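Local coordinates for putative Lipoprotein (Shewanella oneidensis, PDB 3U24) that is of unknown function but binds zinc in a site resembling that of zinc-dependent metallopeptidases, so it may act as a hydrolase, at the zinc ion site. Coordinates in Å, arbitrary orientation; residue numbers count along the deposited sequence, not the author numbering.

The zinc ion site. Residues 408-409, 414, 439, 442, 446. With ZN (zinc ion), chain B.
Both imidazoles at this zinc site have one face against the same methyl group: Ala442 CB sits 3.4 Å above the plane of the His408 ring, over its centre, and equally far above the His414 ring, but shifted toward its rim. The rim of His408 meets the Glu446 carboxylate in plane, while the carboxylates of Glu409 and Glu439 and the bound water lie at the edge of His414. The site illustrates how a metallopeptidase-like centre is assembled from helices. His408, Glu409 and His414 belong to a His-Glu-Xaa-Xaa-Xaa-Xaa-His segment running from the end of helix 401-409 to the start of helix 414-423, and helix 435-451 contributes Glu439, Ala442 and Glu446 from one of its sides.

His408 has CG anti to its backbone N (chi1 177°), which carries the ring over Ala442 and turns NE2 to the zinc at 1.9 Å. His414 instead sets CG anti to its carbonyl carbon, and its NE2 reaches the metal at 2.1 Å. Glu439, bent at chi2, turns both carboxylate oxygens to the zinc and chelates it unevenly: OE1 binds the zinc at 2.1 Å and OE2 the same ion at 2.4 Å. With water 1, whose oxygen lies 2.1 Å from the zinc, the geometry falls between square pyramidal and trigonal bipyramidal.

The second shell steadies these ligands. His408 ND1 donates to the anti lone pair of Glu446 OE2 at 2.8 Å, 149° at the hydrogen and 13° out of the ring plane, fixing the rotation of the imidazole and probably making NE2 a stronger donor to zinc. Glu409, though within the motif, in this structure does not touch the zinc itself. By analogy with zinc peptidases it may serve as general base, and the zinc could make the water more acidic. Its chain bends at chi2 to bring one carboxylate oxygen, OE2, 2.6 Å from the oxygen of water 1.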
ATOM      1  N   HIS A 408      13.951  -2.721   6.951  1.00 19.95           N
ATOM      2  CA  HIS A 408      12.538  -2.466   6.709  1.00 20.53           C
ATOM      3  C   HIS A 408      11.936  -3.608   5.935  1.00 21.34           C
ATOM      4  O   HIS A 408      10.867  -4.099   6.265  1.00 21.09           O
ATOM      5  CB  HIS A 408      12.344  -1.144   5.935  1.00 20.10           C
ATOM      6  CG  HIS A 408      10.907  -0.816   5.555  1.00 19.57           C
ATOM      7  ND1 HIS A 408      10.217   0.171   6.136  1.00 19.72           N
ATOM      8  CD2 HIS A 408      10.032  -1.388   4.611  1.00 19.98           C
ATOM      9  CE1 HIS A 408       8.933   0.231   5.596  1.00 19.52           C
ATOM     10  NE2 HIS A 408       8.823  -0.707   4.675  1.00 18.76           N
ATOM     11  N   GLU A 409      12.604  -4.015   4.876  1.00 22.59           N
ATOM     12  CA  GLU A 409      12.023  -4.979   3.933  1.00 24.75           C
ATOM     13  C   GLU A 409      12.205  -6.426   4.328  1.00 23.93           C
ATOM     14  O   GLU A 409      11.353  -7.248   4.070  1.00 23.84           O
ATOM     15  CB  GLU A 409      12.632  -4.781   2.525  1.00 27.35           C
ATOM     16  CG  GLU A 409      12.216  -3.486   1.876  1.00 29.02           C
ATOM     17  CD  GLU A 409      10.743  -3.458   1.571  1.00 32.13           C
ATOM     18  OE1 GLU A 409      10.171  -4.562   1.444  1.00 36.48           O
ATOM     19  OE2 GLU A 409      10.157  -2.356   1.452  1.00 35.74           O
ATOM     20  N   HIS A 414       9.518  -6.507   7.041  1.00 20.46           N
ATOM     21  CA  HIS A 414       8.408  -7.192   6.349  1.00 20.27           C
ATOM     22  C   HIS A 414       8.515  -8.667   6.277  1.00 20.52           C
ATOM     23  O   HIS A 414       7.528  -9.342   6.515  1.00 21.56           O
ATOM     24  CB  HIS A 414       8.186  -6.666   4.950  1.00 20.12           C
ATOM     25  CG  HIS A 414       7.584  -5.316   4.916  1.00 20.11           C
ATOM     26  ND1 HIS A 414       6.576  -4.954   5.739  1.00 20.68           N
ATOM     27  CD2 HIS A 414       7.864  -4.222   4.133  1.00 19.68           C
ATOM     28  CE1 HIS A 414       6.260  -3.680   5.488  1.00 19.92           C
ATOM     29  NE2 HIS A 414       7.013  -3.263   4.467  1.00 19.97           N
ATOM     30  N   GLU A 439       3.011  -1.933   7.619  1.00 20.84           N
ATOM     31  CA  GLU A 439       4.005  -0.889   7.389  1.00 21.89           C
ATOM     32  C   GLU A 439       4.567  -0.314   8.690  1.00 21.72           C
ATOM     33  O   GLU A 439       5.781  -0.087   8.777  1.00 21.50           O
ATOM     34  CB  GLU A 439       3.441   0.236   6.520  1.00 22.72           C
ATOM     35  CG  GLU A 439       3.384  -0.153   5.069  1.00 24.05           C
ATOM     36  CD  GLU A 439       4.763  -0.511   4.493  1.00 25.42           C
ATOM     37  OE1 GLU A 439       5.818  -0.012   4.997  1.00 24.61           O
ATOM     38  OE2 GLU A 439       4.777  -1.282   3.504  1.00 26.77           O
ATOM     39  N   ALA A 442       7.319  -2.374  10.000  1.00 18.98           N
ATOM     40  CA  ALA A 442       8.565  -2.257   9.273  1.00 19.58           C
ATOM     41  C   ALA A 442       9.274  -0.973   9.646  1.00 19.65           C
ATOM     42  O   ALA A 442      10.469  -1.016   9.871  1.00 20.32           O
ATOM     43  CB  ALA A 442       8.351  -2.339   7.772  1.00 19.69           C
ATOM     44  N   GLU A 446      13.209  -0.213  12.064  1.00 21.68           N
ATOM     45  CA  GLU A 446      14.338   0.639  11.771  1.00 23.15           C
ATOM     46  C   GLU A 446      14.819   1.353  13.061  1.00 23.52           C
ATOM     47  O   GLU A 446      16.001   1.328  13.416  1.00 23.47           O
ATOM     48  CB  GLU A 446      13.972   1.664  10.692  1.00 23.64           C
ATOM     49  CG  GLU A 446      13.277   1.084   9.468  1.00 24.50           C
ATOM     50  CD  GLU A 446      12.565   2.134   8.614  1.00 25.69           C
ATOM     51  OE1 GLU A 446      12.586   3.325   8.988  1.00 27.50           O
ATOM     52  OE2 GLU A 446      11.976   1.769   7.569  1.00 26.52           O
TER
HETATM   53 ZN    ZN B 595       7.197  -1.212   3.874  1.00 22.36          ZN
HETATM   54  O   HOH W   1       7.772  -1.276   1.817  1.00 27.28           O